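Local coordinates for ABC transporter periplasmic substrate-binding protein (Desulfovibrio alaskensis, PDB 5MY5) that probably captures tungstate selectively in the periplasm and hands it to an ABC transporter for uptake into the cell, at residues A31-T36 with L79-P84; F107-P112 with I212-D217. The protein carries 2 engineered substitutions. One frame throughout, in Å; residues are numbered along the deposited sequence.

How the contacts relate
Contacts 1 and 2 lie in series along the chain and in different lobes of the periplasmic binding protein fold, with their centres about 23 Å apart. Both belong to the same mixed sheet: strand 221-228 pairs with strand 78-81 of contact 1 and with strand 100-112 of contact 2, so it runs between the two sites. They do not touch; the nearest atoms, in the rings of His-82 and Phe-107, are about 6 Å apart. Contact 1, its centre about 8 Å from that of the chain, puts a helix start and a histidine at a position consistent with the oxyanion cleft of this family. Contact 2, about 15 Å out, pairs strands in the other lobe.

Contact 1. Residues A31-T36 with L79-P84; sequences ATTTST and LLVHAP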
ATOM      1  N   ALA A  31     -10.443   4.303  11.048  1.00 16.41           N
ATOM      2  CA  ALA A  31      -9.924   3.007  10.795  1.00 17.13           C
ATOM      3  C   ALA A  31      -9.048   3.052   9.609  1.00 16.87           C
ATOM      4  O   ALA A  31      -9.400   3.604   8.551  1.00 16.20           O
ATOM      5  CB  ALA A  31     -11.049   2.022  10.542  1.00 19.20           C
ATOM      6  N   THR A  32      -7.869   2.435   9.745  1.00 15.75           N
ATOM      7  CA  THR A  32      -6.904   2.313   8.630  1.00 15.24           C
ATOM      8  C   THR A  32      -6.199   0.951   8.650  1.00 16.33           C
ATOM      9  O   THR A  32      -6.647   0.096   9.403  1.00 18.64           O
ATOM     10  CB  THR A  32      -5.935   3.474   8.734  1.00 15.55           C
ATOM     11  OG1 THR A  32      -5.113   3.601   7.550  1.00 16.33           O
ATOM     12  CG2 THR A  32      -4.971   3.377   9.922  1.00 17.16           C
ATOM     13  N   THR A  33      -5.199   0.781   7.828  1.00 17.10           N
ATOM     14  CA  THR A  33      -4.601  -0.543   7.672  1.00 17.94           C
ATOM     15  C   THR A  33      -3.289  -0.681   8.391  1.00 17.51           C
ATOM     16  O   THR A  33      -2.592   0.306   8.616  1.00 18.64           O
ATOM     17  CB  THR A  33      -4.401  -0.883   6.225  1.00 17.22           C
ATOM     18  OG1 THR A  33      -3.371  -0.082   5.605  1.00 18.06           O
ATOM     19  CG2 THR A  33      -5.716  -0.639   5.439  1.00 21.87           C
ATOM     20  N   THR A  34      -2.913  -1.938   8.670  1.00 18.42           N
ATOM     21  CA  THR A  34      -1.655  -2.257   9.279  1.00 19.78           C
ATOM     22  C   THR A  34      -0.498  -1.729   8.459  1.00 17.94           C
ATOM     23  O   THR A  34       0.379  -1.094   8.963  1.00 19.01           O
ATOM     24  CB  THR A  34      -1.595  -3.785   9.384  1.00 22.33           C
ATOM     25  OG1 THR A  34      -2.726  -4.230  10.135  1.00 25.38           O
ATOM     26  CG2 THR A  34      -0.238  -4.251  10.042  1.00 23.41           C
ATOM     27  N   SER A  35      -0.551  -1.862   7.143  1.00 18.72           N
ATOM     28  CA  SER A  35       0.520  -1.384   6.328  1.00 20.16           C
ATOM     29  C   SER A  35       0.636   0.136   6.463  1.00 19.28           C
ATOM     30  O   SER A  35       1.771   0.694   6.506  1.00 21.55           O
ATOM     31  CB  SER A  35       0.424  -1.759   4.829  1.00 20.59           C
ATOM     32  OG  SER A  35      -0.770  -1.326   4.274  1.00 29.22           O
ATOM     33  N   THR A  36      -0.522   0.819   6.522  1.00 18.95           N
ATOM     34  CA  THR A  36      -0.511   2.289   6.653  1.00 20.01           C
ATOM     35  C   THR A  36       0.216   2.670   7.939  1.00 19.25           C
ATOM     36  O   THR A  36       1.114   3.566   7.956  1.00 19.43           O
ATOM     37  CB  THR A  36      -1.930   2.855   6.632  1.00 18.77           C
ATOM     38  OG1 THR A  36      -2.578   2.470   5.414  1.00 17.78           O
ATOM     39  CG2 THR A  36      -1.882   4.380   6.645  1.00 18.65           C
ATOM     40  N   LEU A  79     -12.587   6.245   7.124  1.00 14.84           N
ATOM     41  CA  LEU A  79     -11.652   5.227   6.717  1.00 15.12           C
ATOM     42  C   LEU A  79     -10.498   5.930   5.963  1.00 13.91           C
ATOM     43  O   LEU A  79     -10.717   6.811   5.153  1.00 16.27           O
ATOM     44  CB  LEU A  79     -12.310   4.240   5.711  1.00 15.68           C
ATOM     45  CG  LEU A  79     -13.506   3.484   6.183  1.00 20.92           C
ATOM     46  CD1 LEU A  79     -13.891   2.400   5.159  1.00 20.80           C
ATOM     47  CD2 LEU A  79     -13.416   2.925   7.558  1.00 20.03           C
ATOM     48  N   LEU A  80      -9.332   5.339   6.135  1.00 13.95           N
ATOM     49  CA  LEU A  80      -8.165   5.704   5.227  1.00 15.00           C
ATOM     50  C   LEU A  80      -7.635   4.363   4.792  1.00 15.66           C
ATOM     51  O   LEU A  80      -6.965   3.660   5.525  1.00 15.58           O
ATOM     52  CB  LEU A  80      -7.102   6.527   5.996  1.00 16.04           C
ATOM     53  CG  LEU A  80      -5.895   6.919   5.147  1.00 17.06           C
ATOM     54  CD1 LEU A  80      -6.247   7.808   3.967  1.00 17.58           C
ATOM     55  CD2 LEU A  80      -4.866   7.594   6.125  1.00 18.24           C
ATOM     56  N   VAL A  81      -7.885   4.029   3.521  1.00 14.08           N
ATOM     57  CA  VAL A  81      -7.582   2.662   3.053  1.00 15.72           C
ATOM     58  C   VAL A  81      -7.062   2.717   1.627  1.00 15.75           C
ATOM     59  O   VAL A  81      -6.904   3.816   1.070  1.00 15.32           O
ATOM     60  CB  VAL A  81      -8.803   1.711   3.151  1.00 17.25           C
ATOM     61  CG1 VAL A  81      -9.131   1.429   4.634  1.00 19.22           C
ATOM     62  CG2 VAL A  81      -9.968   2.339   2.484  1.00 19.10           C
ATOM     63  N   HIS A  82      -6.717   1.539   1.106  1.00 15.25           N
ATOM     64  CA  HIS A  82      -6.031   1.482  -0.196  1.00 15.99           C
ATOM     65  C   HIS A  82      -6.429   0.230  -0.952  1.00 18.45           C
ATOM     66  O   HIS A  82      -5.580  -0.629  -1.247  1.00 20.28           O
ATOM     67  CB  HIS A  82      -4.513   1.581  -0.006  1.00 16.65           C
ATOM     68  CG  HIS A  82      -3.987   0.714   1.077  1.00 16.22           C
ATOM     69  ND1 HIS A  82      -3.511  -0.546   0.849  1.00 19.22           N
ATOM     70  CD2 HIS A  82      -3.878   0.912   2.428  1.00 17.69           C
ATOM     71  CE1 HIS A  82      -3.124  -1.095   1.997  1.00 21.11           C
ATOM     72  NE2 HIS A  82      -3.349  -0.226   2.982  1.00 20.53           N
ATOM     73  N   ALA A  83      -7.725   0.143  -1.180  1.00 17.42           N
ATOM     74  CA  ALA A  83      -8.341  -1.023  -1.832  1.00 17.80           C
ATOM     75  C   ALA A  83      -9.585  -0.616  -2.670  1.00 16.60           C
ATOM     76  O   ALA A  83     -10.723  -0.717  -2.249  1.00 18.22           O
ATOM     77  CB  ALA A  83      -8.682  -2.057  -0.779  1.00 20.42           C
ATOM     78  N   PRO A  84      -9.275  -0.138  -3.889  1.00 18.57           N
ATOM     79  CA  PRO A  84     -10.313   0.563  -4.651  1.00 19.86           C
ATOM     80  C   PRO A  84     -11.623  -0.226  -4.873  1.00 17.43           C
ATOM     81  O   PRO A  84     -12.659   0.324  -4.694  1.00 20.08           O
ATOM     82  CB  PRO A  84      -9.577   0.929  -5.947  1.00 21.69           C
ATOM     83  CG  PRO A  84      -8.125   1.059  -5.540  1.00 23.62           C
ATOM     84  CD  PRO A  84      -7.943   0.065  -4.455  1.00 21.44           C
TER
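The imidazole of His-82 meets Thr-33 tip to tip, its NE2 edge directed at the threonine hydroxyl. Thr-33 OG1 lies in the ring plane, 2.6 Å from His-82 NE2, in a short hydrogen bond whose proton could sit on either partner. The hydroxyl can reach it because OG1 lies between the backbone N and the carbonyl carbon (chi1 69°), while the methyl CG2 also lies against the ring, 3.4 Å from His-82 NE2, and 4.1 Å from Val-81 CG1. A threonine suits the place because one branch is polar and the other apolar. Thr-33 OG1 also bonds Thr-36 OG1 at 2.7 Å, and Thr-36 OG1 in turn bonds the hydroxyl of Tyr-224, giving a chain of polar groups that starts at the imidazole. The ring's far nitrogen, ND1, has a weak bond to Asn-222, and the Tyr-224 ring meets the imidazole with its plane inclined by about 45°. Together these would limit ring rotation, the Thr-33 bond being the short one.

Behind this cluster the strands run parallel. Leu-80 N donates to Ala-31 O over 3.0 Å, and Thr-32 OG1, anti to its own backbone N (chi1 -169°), donates to Leu-80 O at 2.7 Å, a side chain thereby gripping a strand carbonyl. On the other face of the sheet Ala-31 CB lies 3.9 Å from Leu-79 CD2; the small methyl leaves room for helix 64-72, whose Ala-67 and Leu-68 cover the pair.

Thr-33 is the N-cap of helix 34-39. Adjacent parallel strands of an alpha/beta lobe, with a hydroxyl-rich helix start at the end of one and a histidine just past the other, are consistent with the oxyanion cleft of a periplasmic binding protein.

Contact 2. Residues F107-P112 with I212-D217; sequences FVIIGP and ILVEGD
Ile-109 and Val-214 lie side by side and point the same way, their CB atoms 3.8 Å apart, where an antiparallel pairing is broken by a classic beta bulge. Leu-213 and Val-214 both face Ile-109, whose carbonyl oxygen is gripped twice: Leu-213 N reaches it at 2.9 Å, in the carbonyl plane, and Val-214 N at 3.1 Å, tilted 16° from that plane. The reverse bond, Ile-109 N to Val-214 O, closes the pair. Backbone polarity is thereby met inside a buried setting, while the branched side chains of Ile-109 and Val-214 fill the face beneath helix 124-133, touching Leu-128 and Ala-127 respectively.

The extra residue also alters the register, bringing Ile-212 opposite Ile-110. These two lie on the other face with Val-108, and Ile-212 CG2 comes within 4.0 Å of Val-108 CB; Arg-194 and Tyr-197 of helix 194-203 cover this side.

Leu-213 uses its length differently. With CG anti to the carbonyl carbon (chi1 -61°) and the chain extended beyond, its CD1 reaches 3.6 Å from Gly-111 CA, just where a side chain on that residue would have pointed. Glycine therefore suits this position, and the leucine fills the space beside the backbone.

Past the bulge, the Glu-215 carboxylate turns to a salt bridge with Arg-194, and Gly-216 takes a positive phi of 97°, at which a side chain would press on the carbonyl oxygen of Glu-215, so a glycine fits. Here, where the 212-217 segment has become loop, a water links the two backbones, donating to Phe-107 O at 2.8 Å and accepting from Gly-216 N.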
ATOM      1  N   PHE A 107       4.589  -0.343  -5.208  1.00 18.13           N
ATOM      2  CA  PHE A 107       5.265  -1.609  -5.166  1.00 16.26           C
ATOM      3  C   PHE A 107       6.383  -1.646  -6.190  1.00 14.43           C
ATOM      4  O   PHE A 107       6.272  -0.980  -7.151  1.00 19.38           O
ATOM      5  CB  PHE A 107       4.250  -2.771  -5.436  1.00 16.70           C
ATOM      6  CG  PHE A 107       3.212  -2.930  -4.339  1.00 17.07           C
ATOM      7  CD1 PHE A 107       3.461  -3.685  -3.276  1.00 16.99           C
ATOM      8  CD2 PHE A 107       1.956  -2.309  -4.504  1.00 18.72           C
ATOM      9  CE1 PHE A 107       2.462  -3.819  -2.241  1.00 18.88           C
ATOM     10  CE2 PHE A 107       0.962  -2.484  -3.539  1.00 19.48           C
ATOM     11  CZ  PHE A 107       1.258  -3.185  -2.416  1.00 18.91           C
ATOM     12  N   VAL A 108       7.352  -2.496  -5.973  1.00 15.94           N
ATOM     13  CA  VAL A 108       8.528  -2.673  -6.892  1.00 16.41           C
ATOM     14  C   VAL A 108       8.857  -4.141  -7.043  1.00 18.45           C
ATOM     15  O   VAL A 108       8.563  -4.970  -6.150  1.00 17.02           O
ATOM     16  CB  VAL A 108       9.729  -1.843  -6.413  1.00 17.68           C
ATOM     17  CG1 VAL A 108       9.417  -0.304  -6.385  1.00 19.20           C
ATOM     18  CG2 VAL A 108      10.182  -2.281  -5.131  1.00 17.86           C
ATOM     19  N   ILE A 109       9.485  -4.499  -8.172  1.00 18.36           N
ATOM     20  CA  ILE A 109      10.082  -5.846  -8.280  1.00 18.59           C
ATOM     21  C   ILE A 109      11.569  -5.733  -8.071  1.00 17.52           C
ATOM     22  O   ILE A 109      12.201  -4.854  -8.710  1.00 19.38           O
ATOM     23  CB  ILE A 109       9.705  -6.475  -9.632  1.00 20.43           C
ATOM     24  CG1 ILE A 109       8.148  -6.560  -9.716  1.00 22.07           C
ATOM     25  CG2 ILE A 109      10.411  -7.796  -9.759  1.00 19.72           C
ATOM     26  CD1 ILE A 109       7.720  -6.879 -11.082  1.00 24.64           C
ATOM     27  N   ILE A 110      12.109  -6.576  -7.245  1.00 16.92           N
ATOM     28  CA  ILE A 110      13.542  -6.579  -6.860  1.00 17.35           C
ATOM     29  C   ILE A 110      14.122  -7.897  -7.269  1.00 20.40           C
ATOM     30  O   ILE A 110      13.404  -8.896  -7.495  1.00 18.54           O
ATOM     31  CB  ILE A 110      13.783  -6.244  -5.414  1.00 19.16           C
ATOM     32  CG1 ILE A 110      13.355  -7.393  -4.493  1.00 15.40           C
ATOM     33  CG2 ILE A 110      13.075  -4.967  -5.088  1.00 17.42           C
ATOM     34  CD1 ILE A 110      13.539  -7.193  -3.034  1.00 15.79           C
ATOM     35  N   GLY A 111      15.447  -7.913  -7.433  1.00 17.81           N
ATOM     36  CA  GLY A 111      16.149  -9.139  -7.794  1.00 19.85           C
ATOM     37  C   GLY A 111      17.639  -8.942  -7.641  1.00 24.41           C
ATOM     38  O   GLY A 111      18.086  -7.793  -7.320  1.00 21.46           O
ATOM     39  N   PRO A 112      18.447 -10.002  -7.917  1.00 20.30           N
ATOM     40  CA  PRO A 112      19.854  -9.824  -7.848  1.00 23.78           C
ATOM     41  C   PRO A 112      20.365  -8.694  -8.719  1.00 23.47           C
ATOM     42  O   PRO A 112      19.889  -8.449  -9.829  1.00 22.58           O
ATOM     43  CB  PRO A 112      20.418 -11.211  -8.239  1.00 22.17           C
ATOM     44  CG  PRO A 112      19.308 -12.142  -8.010  1.00 21.92           C
ATOM     45  CD  PRO A 112      18.089 -11.364  -8.323  1.00 21.28           C
ATOM     46  N   ILE A 212      16.269  -2.764  -6.713  1.00 20.31           N
ATOM     47  CA  ILE A 212      15.066  -2.471  -7.399  1.00 20.30           C
ATOM     48  C   ILE A 212      15.315  -2.546  -8.893  1.00 19.78           C
ATOM     49  O   ILE A 212      16.225  -1.843  -9.399  1.00 23.44           O
ATOM     50  CB  ILE A 212      14.424  -1.093  -7.061  1.00 20.50           C
ATOM     51  CG1 ILE A 212      14.050  -1.050  -5.553  1.00 22.45           C
ATOM     52  CG2 ILE A 212      13.292  -0.785  -8.011  1.00 21.83           C
ATOM     53  CD1 ILE A 212      13.643   0.360  -5.145  1.00 23.20           C
ATOM     54  N   LEU A 213      14.602  -3.416  -9.565  1.00 20.24           N
ATOM     55  CA  LEU A 213      14.757  -3.642 -10.999  1.00 19.85           C
ATOM     56  C   LEU A 213      13.594  -3.240 -11.830  1.00 23.60           C
ATOM     57  O   LEU A 213      13.757  -2.919 -12.993  1.00 28.44           O
ATOM     58  CB  LEU A 213      15.169  -5.099 -11.215  1.00 19.75           C
ATOM     59  CG  LEU A 213      16.435  -5.637 -10.634  1.00 20.24           C
ATOM     60  CD1 LEU A 213      16.656  -7.139 -10.744  1.00 23.19           C
ATOM     61  CD2 LEU A 213      17.618  -4.864 -11.307  1.00 22.57           C
ATOM     62  N   VAL A 214      12.367  -3.203 -11.284  1.00 19.95           N
ATOM     63  CA  VAL A 214      11.241  -2.755 -12.032  1.00 20.00           C
ATOM     64  C   VAL A 214      10.429  -1.826 -11.105  1.00 22.91           C
ATOM     65  O   VAL A 214      10.119  -2.265 -10.022  1.00 21.75           O
ATOM     66  CB  VAL A 214      10.346  -3.967 -12.439  1.00 21.67           C
ATOM     67  CG1 VAL A 214       9.135  -3.539 -13.200  1.00 20.19           C
ATOM     68  CG2 VAL A 214      11.175  -5.029 -13.184  1.00 22.46           C
ATOM     69  N   GLU A 215      10.109  -0.609 -11.566  1.00 24.42           N
ATOM     70  CA  GLU A 215       9.407   0.415 -10.749  1.00 22.77           C
ATOM     71  C   GLU A 215       8.813   1.439 -11.666  1.00 27.65           C
ATOM     72  O   GLU A 215       9.269   1.569 -12.828  1.00 25.25           O
ATOM     73  CB  GLU A 215      10.380   1.045  -9.701  1.00 25.76           C
ATOM     74  CG  GLU A 215      11.458   1.976 -10.319  1.00 28.11           C
ATOM     75  CD  GLU A 215      12.373   2.617  -9.294  1.00 31.91           C
ATOM     76  OE1 GLU A 215      11.953   2.914  -8.162  1.00 31.53           O
ATOM     77  OE2 GLU A 215      13.569   2.828  -9.598  1.00 33.32           O
ATOM     78  N   GLY A 216       7.807   2.172 -11.221  1.00 24.02           N
ATOM     79  CA  GLY A 216       7.222   3.284 -11.895  1.00 25.36           C
ATOM     80  C   GLY A 216       6.011   3.020 -12.685  1.00 24.72           C
ATOM     81  O   GLY A 216       5.227   3.926 -13.008  1.00 28.81           O
ATOM     82  N   ASP A 217       5.759   1.735 -12.961  1.00 25.36           N
ATOM     83  CA  ASP A 217       4.649   1.378 -13.739  1.00 22.97           C
ATOM     84  C   ASP A 217       3.346   1.740 -13.009  1.00 25.48           C
ATOM     85  O   ASP A 217       3.249   1.467 -11.809  1.00 24.57           O
ATOM     86  CB  ASP A 217       4.651  -0.130 -14.003  1.00 24.99           C
ATOM     87  CG  ASP A 217       5.938  -0.629 -14.508  1.00 25.78           C
ATOM     88  OD1 ASP A 217       6.955  -0.670 -13.785  1.00 29.26           O
ATOM     89  OD2 ASP A 217       5.856  -1.100 -15.664  1.00 30.19           O
TER
HETATM   90  O   HOH W   1       6.790   1.333  -8.685  1.00 20.42           O